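Local coordinates for flagellar protein FlgA (Thermotoga maritima, PDB 3FRN) that probably acts in the periplasm as a chaperone for assembly of the P-ring of the flagellar basal body, at residues L37-R47 against F59-E70; L75-K86 against F107-T115. One frame throughout, in Å; residues are numbered along the deposited sequence.

Interaction 1. Residues L37-R47 against F59-E70; sequences LLPGLEYLVTR and FTGPENVRITVE
Tyr43 and Ile67 face each other as a hydrogen-bonded pair of the antiparallel strands 42-45 and 65-69, part of a small mixed sheet in the N-terminal region of FlgA, and their CB atoms lie 3.8 Å apart. On the same side of the sheet Val45 CG2 meets Ile67 CD1 at 3.5 Å. Beyond Ile67, Val69 brings CG2 obliquely to CE1 of the Tyr43 ring, while Leu37 CD1 sits 3.9 Å above that ring, over its centre. The phenol oxygen accepts a bond from Leu38 N and also bonds the backbone O of Ile36, tying the ring to the start of the type II turn Leu38-Leu41. On the other side of the sheet Glu42 swings CG anti to its own N (chi1 -153°) and bends at chi2, carrying OE2 to Arg66 NE at 2.8 Å in a salt bridge. NE comes to the anti side of OE2, somewhat out of the carboxylate plane, and the carboxylate and guanidinium planes stand 86° apart. At the far end Arg47 reaches along the 61-63 loop, its NE bonding weakly to Glu63 O. Its NH1 points almost straight (178°) at Pro62 O, 2.6 Å away; Pro62 O lies in the guanidinium plane, while NH1 sits above the plane of the carbonyl.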
loop_
_atom_site.group_PDB
_atom_site.type_symbol
_atom_site.label_atom_id
_atom_site.label_comp_id
_atom_site.label_asym_id
_atom_site.label_seq_id
_atom_site.Cartn_x
_atom_site.Cartn_y
_atom_site.Cartn_z
ATOM N N LEU A 37 21.839 6.909 -14.742
ATOM C CA LEU A 37 20.669 7.771 -14.757
ATOM C C LEU A 37 19.948 7.727 -16.112
ATOM O O LEU A 37 20.516 8.116 -17.128
ATOM C CB LEU A 37 21.117 9.197 -14.437
ATOM C CG LEU A 37 21.068 9.795 -13.028
ATOM C CD1 LEU A 37 21.295 8.809 -11.918
ATOM C CD2 LEU A 37 22.066 10.937 -12.952
ATOM N N LEU A 38 18.707 7.233 -16.135
ATOM C CA LEU A 38 17.971 7.071 -17.403
ATOM C C LEU A 38 16.815 8.048 -17.495
ATOM O O LEU A 38 16.221 8.413 -16.474
ATOM C CB LEU A 38 17.486 5.611 -17.569
ATOM C CG LEU A 38 18.526 4.499 -17.702
ATOM C CD1 LEU A 38 17.859 3.139 -17.635
ATOM C CD2 LEU A 38 19.333 4.600 -19.014
ATOM N N PRO A 39 16.488 8.505 -18.720
ATOM C CA PRO A 39 15.600 9.640 -18.776
ATOM C C PRO A 39 14.208 9.314 -18.227
ATOM O O PRO A 39 13.680 8.227 -18.473
ATOM C CB PRO A 39 15.520 9.948 -20.281
ATOM C CG PRO A 39 15.832 8.627 -20.934
ATOM C CD PRO A 39 16.861 8.023 -20.060
ATOM N N GLY A 40 13.637 10.263 -17.491
ATOM C CA GLY A 40 12.246 10.179 -17.046
ATOM C C GLY A 40 11.978 9.312 -15.830
ATOM O O GLY A 40 10.823 9.146 -15.442
ATOM N N LEU A 41 13.034 8.754 -15.234
ATOM C CA LEU A 41 12.914 7.892 -14.058
ATOM C C LEU A 41 13.349 8.602 -12.776
ATOM O O LEU A 41 14.192 9.503 -12.807
ATOM C CB LEU A 41 13.741 6.616 -14.226
ATOM C CG LEU A 41 13.402 5.656 -15.367
ATOM C CD1 LEU A 41 14.367 4.482 -15.400
ATOM C CD2 LEU A 41 11.986 5.146 -15.256
ATOM N N GLU A 42 12.778 8.168 -11.650
ATOM C CA GLU A 42 13.074 8.750 -10.345
ATOM C C GLU A 42 14.016 7.846 -9.582
ATOM O O GLU A 42 13.828 6.638 -9.563
ATOM C CB GLU A 42 11.794 8.900 -9.541
ATOM C CG GLU A 42 11.836 10.016 -8.514
ATOM C CD GLU A 42 11.371 11.353 -9.062
ATOM O OE1 GLU A 42 11.008 11.423 -10.257
ATOM O OE2 GLU A 42 11.358 12.337 -8.288
ATOM N N TYR A 43 15.015 8.432 -8.936
ATOM C CA TYR A 43 16.021 7.660 -8.218
ATOM C C TYR A 43 15.986 7.988 -6.736
ATOM O O TYR A 43 15.681 9.107 -6.342
ATOM C CB TYR A 43 17.428 7.948 -8.776
ATOM C CG TYR A 43 17.666 7.346 -10.140
ATOM C CD1 TYR A 43 17.003 7.832 -11.265
ATOM C CD2 TYR A 43 18.546 6.303 -10.301
ATOM C CE1 TYR A 43 17.196 7.266 -12.505
ATOM C CE2 TYR A 43 18.754 5.724 -11.550
ATOM C CZ TYR A 43 18.064 6.217 -12.642
ATOM O OH TYR A 43 18.265 5.670 -13.875
ATOM N N LEU A 44 16.325 7.010 -5.910
ATOM C CA LEU A 44 16.420 7.250 -4.486
ATOM C C LEU A 44 17.753 6.705 -4.035
ATOM O O LEU A 44 17.948 5.498 -4.039
ATOM C CB LEU A 44 15.291 6.519 -3.774
ATOM C CG LEU A 44 14.633 7.122 -2.542
ATOM C CD1 LEU A 44 13.874 8.400 -2.875
ATOM C CD2 LEU A 44 13.702 6.087 -1.958
ATOM N N VAL A 45 18.688 7.588 -3.692
ATOM C CA VAL A 45 19.983 7.150 -3.188
ATOM C C VAL A 45 19.855 6.873 -1.699
ATOM O O VAL A 45 19.597 7.784 -0.909
ATOM C CB VAL A 45 21.094 8.188 -3.405
ATOM C CG1 VAL A 45 22.405 7.688 -2.800
ATOM C CG2 VAL A 45 21.283 8.476 -4.871
ATOM N N THR A 46 20.039 5.612 -1.325
ATOM C CA THR A 46 19.872 5.183 0.058
ATOM C C THR A 46 21.198 5.104 0.809
ATOM O O THR A 46 22.269 5.110 0.198
ATOM C CB THR A 46 19.217 3.801 0.113
ATOM O OG1 THR A 46 20.012 2.875 -0.638
ATOM C CG2 THR A 46 17.820 3.853 -0.476
ATOM N N ARG A 47 21.109 5.012 2.138
ATOM C CA ARG A 47 22.269 4.855 3.007
ATOM C C ARG A 47 22.920 3.497 2.810
ATOM O O ARG A 47 24.136 3.357 2.967
ATOM C CB ARG A 47 21.870 5.000 4.477
ATOM C CG ARG A 47 21.261 6.332 4.831
ATOM C CD ARG A 47 22.196 7.456 4.462
ATOM N NE ARG A 47 21.618 8.754 4.775
ATOM C CZ ARG A 47 21.934 9.482 5.835
ATOM N NH1 ARG A 47 21.349 10.655 6.025
ATOM N NH2 ARG A 47 22.831 9.040 6.706
ATOM N N PHE A 59 27.777 9.648 6.495
ATOM C CA PHE A 59 26.846 10.511 5.784
ATOM C C PHE A 59 25.793 11.077 6.714
ATOM O O PHE A 59 25.232 10.361 7.547
ATOM C CB PHE A 59 26.189 9.756 4.626
ATOM C CG PHE A 59 27.139 9.425 3.506
ATOM C CD1 PHE A 59 27.417 10.359 2.511
ATOM C CD2 PHE A 59 27.766 8.181 3.452
ATOM C CE1 PHE A 59 28.295 10.061 1.483
ATOM C CE2 PHE A 59 28.653 7.877 2.422
ATOM C CZ PHE A 59 28.915 8.819 1.436
ATOM N N THR A 60 25.550 12.375 6.573
ATOM C CA THR A 60 24.510 13.056 7.325
ATOM C C THR A 60 23.504 13.694 6.358
ATOM O O THR A 60 23.693 13.659 5.143
ATOM C CB THR A 60 25.112 14.078 8.316
ATOM O OG1 THR A 60 24.102 14.516 9.230
ATOM C CG2 THR A 60 25.695 15.278 7.592
ATOM N N GLY A 61 22.430 14.259 6.895
ATOM C CA GLY A 61 21.390 14.861 6.070
ATOM C C GLY A 61 20.120 14.033 6.059
ATOM O O GLY A 61 19.838 13.314 7.028
ATOM N N PRO A 62 19.345 14.126 4.959
ATOM C CA PRO A 62 18.132 13.344 4.726
ATOM C C PRO A 62 18.430 11.853 4.603
ATOM O O PRO A 62 19.560 11.468 4.293
ATOM C CB PRO A 62 17.620 13.882 3.383
ATOM C CG PRO A 62 18.822 14.458 2.723
ATOM C CD PRO A 62 19.627 15.037 3.837
ATOM N N GLU A 63 17.413 11.031 4.839
ATOM C CA GLU A 63 17.547 9.580 4.783
ATOM C C GLU A 63 18.003 9.121 3.403
ATOM O O GLU A 63 18.911 8.297 3.274
ATOM C CB GLU A 63 16.209 8.926 5.127
ATOM C CG GLU A 63 16.286 7.427 5.294
ATOM C CD GLU A 63 17.191 7.030 6.442
ATOM O OE1 GLU A 63 16.946 7.481 7.584
ATOM O OE2 GLU A 63 18.143 6.264 6.200
ATOM N N ASN A 64 17.353 9.672 2.384
ATOM C CA ASN A 64 17.631 9.367 0.994
ATOM C C ASN A 64 17.754 10.653 0.189
ATOM O O ASN A 64 17.218 11.696 0.576
ATOM C CB ASN A 64 16.492 8.534 0.394
ATOM C CG ASN A 64 16.048 7.400 1.301
ATOM O OD1 ASN A 64 14.917 7.393 1.795
ATOM N ND2 ASN A 64 16.937 6.438 1.533
ATOM N N VAL A 65 18.455 10.569 -0.939
ATOM C CA VAL A 65 18.489 11.665 -1.906
ATOM C C VAL A 65 17.558 11.301 -3.054
ATOM O O VAL A 65 17.676 10.216 -3.618
ATOM C CB VAL A 65 19.916 11.901 -2.459
ATOM C CG1 VAL A 65 19.941 13.096 -3.398
ATOM C CG2 VAL A 65 20.907 12.106 -1.310
ATOM N N ARG A 66 16.644 12.206 -3.394
ATOM C CA ARG A 66 15.682 11.975 -4.472
ATOM C C ARG A 66 16.077 12.682 -5.776
ATOM O O ARG A 66 16.126 13.906 -5.840
ATOM C CB ARG A 66 14.267 12.374 -4.026
ATOM C CG ARG A 66 13.217 12.317 -5.130
ATOM C CD ARG A 66 11.818 12.269 -4.546
ATOM N NE ARG A 66 10.795 12.000 -5.557
ATOM C CZ ARG A 66 9.507 11.799 -5.283
ATOM N NH1 ARG A 66 9.071 11.829 -4.025
ATOM N NH2 ARG A 66 8.653 11.561 -6.270
ATOM N N ILE A 67 16.346 11.886 -6.809
ATOM C CA ILE A 67 16.848 12.375 -8.091
ATOM C C ILE A 67 15.825 12.192 -9.211
ATOM O O ILE A 67 15.361 11.079 -9.471
ATOM C CB ILE A 67 18.133 11.629 -8.501
ATOM C CG1 ILE A 67 19.090 11.509 -7.320
ATOM C CG2 ILE A 67 18.814 12.291 -9.715
ATOM C CD1 ILE A 67 20.128 10.471 -7.557
ATOM N N THR A 68 15.494 13.291 -9.872
ATOM C CA THR A 68 14.621 13.277 -11.036
ATOM C C THR A 68 15.506 13.429 -12.267
ATOM O O THR A 68 16.289 14.366 -12.341
ATOM C CB THR A 68 13.636 14.448 -10.967
ATOM O OG1 THR A 68 12.988 14.442 -9.688
ATOM C CG2 THR A 68 12.591 14.379 -12.084
ATOM N N VAL A 69 15.427 12.489 -13.207
ATOM C CA VAL A 69 16.144 12.641 -14.464
ATOM C C VAL A 69 15.237 13.184 -15.571
ATOM O O VAL A 69 14.218 12.577 -15.911
ATOM C CB VAL A 69 16.753 11.314 -14.924
ATOM C CG1 VAL A 69 17.653 11.542 -16.119
ATOM C CG2 VAL A 69 17.535 10.688 -13.790
ATOM N N GLU A 70 15.616 14.329 -16.127
ATOM C CA GLU A 70 14.966 14.883 -17.312
ATOM C C GLU A 70 14.888 13.912 -18.502
ATOM O O GLU A 70 15.674 12.960 -18.622
ATOM C CB GLU A 70 15.687 16.164 -17.737
ATOM C CG GLU A 70 15.724 17.220 -16.646
ATOM C CD GLU A 70 16.361 18.524 -17.096
ATOM O OE1 GLU A 70 17.595 18.551 -17.297
ATOM O OE2 GLU A 70 15.622 19.526 -17.232
HETATM O O HOH W 1 18.056 5.055 3.514
#

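Interaction 2. Residues L75-K86 against F107-T115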
loop_
_atom_site.group_PDB
_atom_site.type_symbol
_atom_site.label_atom_id
_atom_site.label_comp_id
_atom_site.label_asym_id
_atom_site.label_seq_id
_atom_site.Cartn_x
_atom_site.Cartn_y
_atom_site.Cartn_z
ATOM N N LEU A 75 10.319 5.697 -22.009
ATOM C CA LEU A 75 10.972 4.588 -21.330
ATOM C C LEU A 75 10.251 4.306 -19.995
ATOM O O LEU A 75 9.849 3.171 -19.729
ATOM C CB LEU A 75 12.454 4.894 -21.097
ATOM C CG LEU A 75 13.154 3.947 -20.117
ATOM C CD1 LEU A 75 13.209 2.538 -20.692
ATOM C CD2 LEU A 75 14.545 4.449 -19.777
ATOM N N LYS A 76 10.109 5.345 -19.178
ATOM C CA LYS A 76 9.347 5.313 -17.927
ATOM C C LYS A 76 7.995 4.624 -18.088
ATOM O O LYS A 76 7.690 3.682 -17.361
ATOM C CB LYS A 76 9.107 6.743 -17.434
ATOM C CG LYS A 76 8.345 6.813 -16.129
ATOM C CD LYS A 76 7.238 7.844 -16.200
ATOM C CE LYS A 76 6.382 7.789 -14.958
ATOM N NZ LYS A 76 5.615 9.049 -14.821
ATOM N N ASN A 77 7.199 5.110 -19.041
ATOM C CA ASN A 77 5.896 4.531 -19.350
ATOM C C ASN A 77 6.001 3.038 -19.633
ATOM O O ASN A 77 5.237 2.247 -19.090
ATOM C CB ASN A 77 5.247 5.233 -20.550
ATOM C CG ASN A 77 4.585 6.560 -20.191
ATOM O OD1 ASN A 77 3.782 7.079 -20.962
ATOM N ND2 ASN A 77 4.915 7.111 -19.031
ATOM N N ALA A 78 6.962 2.656 -20.471
ATOM C CA ALA A 78 7.109 1.259 -20.873
ATOM C C ALA A 78 7.606 0.391 -19.715
ATOM O O ALA A 78 7.238 -0.781 -19.593
ATOM C CB ALA A 78 8.025 1.144 -22.083
ATOM N N VAL A 79 8.428 0.985 -18.862
ATOM C CA VAL A 79 8.885 0.340 -17.634
ATOM C C VAL A 79 7.715 0.180 -16.643
ATOM O O VAL A 79 7.451 -0.932 -16.185
ATOM C CB VAL A 79 10.119 1.070 -17.029
ATOM C CG1 VAL A 79 10.383 0.660 -15.568
ATOM C CG2 VAL A 79 11.348 0.801 -17.886
ATOM N N PHE A 80 6.994 1.268 -16.366
ATOM C CA PHE A 80 5.841 1.245 -15.452
ATOM C C PHE A 80 4.717 0.299 -15.881
ATOM O O PHE A 80 4.131 -0.403 -15.041
ATOM C CB PHE A 80 5.287 2.659 -15.226
ATOM C CG PHE A 80 5.955 3.408 -14.089
ATOM C CD1 PHE A 80 7.314 3.710 -14.130
ATOM C CD2 PHE A 80 5.216 3.820 -12.987
ATOM C CE1 PHE A 80 7.931 4.402 -13.091
ATOM C CE2 PHE A 80 5.824 4.510 -11.942
ATOM C CZ PHE A 80 7.186 4.805 -12.000
ATOM N N GLU A 81 4.403 0.293 -17.178
ATOM C CA GLU A 81 3.442 -0.663 -17.716
ATOM C C GLU A 81 3.868 -2.100 -17.414
ATOM O O GLU A 81 3.044 -2.932 -17.032
ATOM C CB GLU A 81 3.237 -0.460 -19.225
ATOM C CG GLU A 81 2.297 0.692 -19.581
ATOM C CD GLU A 81 2.152 0.904 -21.087
ATOM O OE1 GLU A 81 3.135 0.686 -21.836
ATOM O OE2 GLU A 81 1.050 1.298 -21.526
ATOM N N GLU A 82 5.161 -2.370 -17.571
ATOM C CA GLU A 82 5.730 -3.693 -17.331
ATOM C C GLU A 82 5.731 -4.096 -15.854
ATOM O O GLU A 82 5.375 -5.236 -15.528
ATOM C CB GLU A 82 7.141 -3.786 -17.931
ATOM C CG GLU A 82 7.802 -5.165 -17.858
ATOM C CD GLU A 82 6.968 -6.273 -18.459
ATOM O OE1 GLU A 82 6.373 -6.050 -19.539
ATOM O OE2 GLU A 82 6.919 -7.369 -17.850
ATOM N N ILE A 83 6.132 -3.179 -14.969
ATOM C CA ILE A 83 6.063 -3.436 -13.524
ATOM C C ILE A 83 4.621 -3.785 -13.148
ATOM O O ILE A 83 4.370 -4.808 -12.499
ATOM C CB ILE A 83 6.575 -2.229 -12.667
ATOM C CG1 ILE A 83 8.068 -1.997 -12.872
ATOM C CG2 ILE A 83 6.343 -2.486 -11.193
ATOM C CD1 ILE A 83 8.573 -0.585 -12.407
ATOM N N GLY A 84 3.683 -2.948 -13.595
ATOM C CA GLY A 84 2.245 -3.164 -13.381
ATOM C C GLY A 84 1.774 -4.579 -13.660
ATOM O O GLY A 84 0.971 -5.133 -12.903
ATOM N N LYS A 85 2.296 -5.172 -14.732
ATOM C CA LYS A 85 1.944 -6.541 -15.117
ATOM C C LYS A 85 2.558 -7.598 -14.198
ATOM O O LYS A 85 1.876 -8.532 -13.793
ATOM C CB LYS A 85 2.319 -6.822 -16.577
ATOM C CG LYS A 85 1.534 -5.998 -17.589
ATOM C CD LYS A 85 2.072 -6.182 -19.001
ATOM C CE LYS A 85 1.693 -5.006 -19.904
ATOM N NZ LYS A 85 2.590 -3.814 -19.732
ATOM N N LYS A 86 3.836 -7.453 -13.865
ATOM C CA LYS A 86 4.509 -8.438 -13.018
ATOM C C LYS A 86 4.207 -8.261 -11.535
ATOM O O LYS A 86 4.180 -9.239 -10.791
ATOM C CB LYS A 86 6.022 -8.431 -13.250
ATOM C CG LYS A 86 6.448 -8.994 -14.600
ATOM C CD LYS A 86 6.115 -10.476 -14.725
ATOM C CE LYS A 86 6.296 -10.957 -16.155
ATOM N NZ LYS A 86 5.869 -12.377 -16.311
ATOM N N PHE A 107 18.395 5.459 -25.628
ATOM C CA PHE A 107 17.529 5.073 -24.511
ATOM C C PHE A 107 16.217 4.372 -24.911
ATOM O O PHE A 107 15.254 4.373 -24.144
ATOM C CB PHE A 107 17.284 6.258 -23.561
ATOM C CG PHE A 107 18.547 6.888 -23.043
ATOM C CD1 PHE A 107 19.508 6.122 -22.391
ATOM C CD2 PHE A 107 18.778 8.243 -23.201
ATOM C CE1 PHE A 107 20.684 6.699 -21.920
ATOM C CE2 PHE A 107 19.949 8.839 -22.726
ATOM C CZ PHE A 107 20.912 8.059 -22.093
ATOM N N GLU A 108 16.184 3.784 -26.107
ATOM C CA GLU A 108 15.033 3.011 -26.558
ATOM C C GLU A 108 15.353 1.548 -26.328
ATOM O O GLU A 108 16.141 0.975 -27.072
ATOM C CB GLU A 108 14.742 3.219 -28.044
ATOM C CG GLU A 108 14.381 4.625 -28.445
ATOM C CD GLU A 108 15.596 5.424 -28.859
ATOM O OE1 GLU A 108 15.792 5.631 -30.077
ATOM O OE2 GLU A 108 16.364 5.825 -27.965
ATOM N N PRO A 109 14.758 0.943 -25.283
ATOM C CA PRO A 109 15.037 -0.459 -24.993
ATOM C C PRO A 109 14.466 -1.397 -26.050
ATOM O O PRO A 109 13.462 -1.078 -26.692
ATOM C CB PRO A 109 14.318 -0.685 -23.662
ATOM C CG PRO A 109 13.221 0.316 -23.662
ATOM C CD PRO A 109 13.809 1.526 -24.316
ATOM N N GLN A 110 15.123 -2.536 -26.238
ATOM C CA GLN A 110 14.575 -3.597 -27.065
ATOM C C GLN A 110 13.604 -4.419 -26.230
ATOM O O GLN A 110 12.447 -4.609 -26.611
ATOM C CB GLN A 110 15.681 -4.511 -27.574
ATOM C CG GLN A 110 16.600 -3.912 -28.618
ATOM C CD GLN A 110 17.554 -4.954 -29.163
ATOM O OE1 GLN A 110 17.683 -6.044 -28.597
ATOM N NE2 GLN A 110 18.222 -4.633 -30.268
ATOM N N THR A 111 14.090 -4.895 -25.085
ATOM C CA THR A 111 13.330 -5.778 -24.209
ATOM C C THR A 111 13.244 -5.183 -22.808
ATOM O O THR A 111 14.165 -4.498 -22.355
ATOM C CB THR A 111 13.997 -7.163 -24.119
ATOM O OG1 THR A 111 14.726 -7.426 -25.327
ATOM C CG2 THR A 111 12.951 -8.264 -23.885
ATOM N N ILE A 112 12.123 -5.418 -22.135
ATOM C CA ILE A 112 11.956 -4.992 -20.747
ATOM C C ILE A 112 11.447 -6.172 -19.926
ATOM O O ILE A 112 10.286 -6.567 -20.057
ATOM C CB ILE A 112 11.003 -3.779 -20.619
ATOM C CG1 ILE A 112 11.532 -2.597 -21.440
ATOM C CG2 ILE A 112 10.837 -3.377 -19.144
ATOM C CD1 ILE A 112 10.557 -1.464 -21.614
ATOM N N ARG A 113 12.322 -6.745 -19.100
ATOM C CA ARG A 113 11.970 -7.897 -18.267
ATOM C C ARG A 113 12.019 -7.539 -16.781
ATOM O O ARG A 113 13.020 -7.000 -16.296
ATOM C CB ARG A 113 12.895 -9.083 -18.571
ATOM C CG ARG A 113 12.523 -10.387 -17.867
ATOM C CD ARG A 113 13.568 -11.483 -18.107
ATOM N NE ARG A 113 14.892 -11.108 -17.601
ATOM C CZ ARG A 113 15.932 -11.933 -17.498
ATOM N NH1 ARG A 113 15.826 -13.207 -17.861
ATOM N NH2 ARG A 113 17.086 -11.477 -17.023
ATOM N N VAL A 114 10.932 -7.844 -16.066
ATOM C CA VAL A 114 10.808 -7.499 -14.645
ATOM C C VAL A 114 10.657 -8.748 -13.772
ATOM O O VAL A 114 9.787 -9.597 -14.036
ATOM C CB VAL A 114 9.622 -6.532 -14.403
ATOM C CG1 VAL A 114 9.351 -6.351 -12.919
ATOM C CG2 VAL A 114 9.892 -5.200 -15.046
ATOM N N THR A 115 11.507 -8.853 -12.734
ATOM C CA THR A 115 11.431 -10.004 -11.816
ATOM C C THR A 115 11.370 -9.515 -10.371
ATOM O O THR A 115 11.987 -8.506 -10.022
ATOM C CB THR A 115 12.667 -10.927 -11.975
ATOM O OG1 THR A 115 13.021 -10.935 -13.381
ATOM C CG2 THR A 115 12.393 -12.369 -11.467
#
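Val114 lays its CG2 methyl against the aliphatic part of Glu82, 3.5 Å from Glu82 CG, the two side chains sliding past each other in opposite directions. Glu82 has CG anti to its backbone N (chi1 -175°), which sets that methylene between Val114 and Ile112, two residues earlier on the same face of the strand, whose CG2 lies 3.7 Å from Glu82 CG. Ile112 also sends CD1 toward the preceding helical turn, where it meets Ala78 CB at 3.7 Å; Val79 CG2 is a looser neighbour of its CG2 branch. A turn past Glu82, Lys86 runs alongside Val114 in the opposite sense, with CB 3.9 Å from Val114 CG1 and CG 3.4 Å from Val114 O. At the start of the helix Leu75 packs obliquely on Pro109, CD1 3.7 Å from Pro109 CG. The contact is therefore chiefly apolar, and Glu82 and Lys86 contribute their methylenes to it. The axes of helix 75-86 and strand 111-115 come within 8.3 Å, their directions 38° apart, a helix lying on a sheet, consistent with a HotDog-like domain. Strand 121-127 flanks strand 111-115 within that sheet, while Val79 and Ile83 lean on Met137 of strand 132-148.

Overall arrangement
Interaction 1 is complete in the chain before interaction 2 begins; strand 65-69 is followed, after a short link, by helix 74-87. Their centres are 20 Å apart, and the first lies in the part resembling the FlgA N-terminal domain, the second in the HotDog-like part. The two regions nevertheless touch: Leu38 and Pro39, in the turn of interaction 1, pack on Phe107, and Gly40 and Leu41 meet Lys76 near the start of the helix. Strand 93-101, lying between the two segments of interaction 2 in sequence, also contacts Glu42, Tyr43 and Arg66, and Leu38 and Leu41 touch strand 132-148. The N-terminal sheet and the helix-on-sheet layer are thus packed together at one end of an elongated chain.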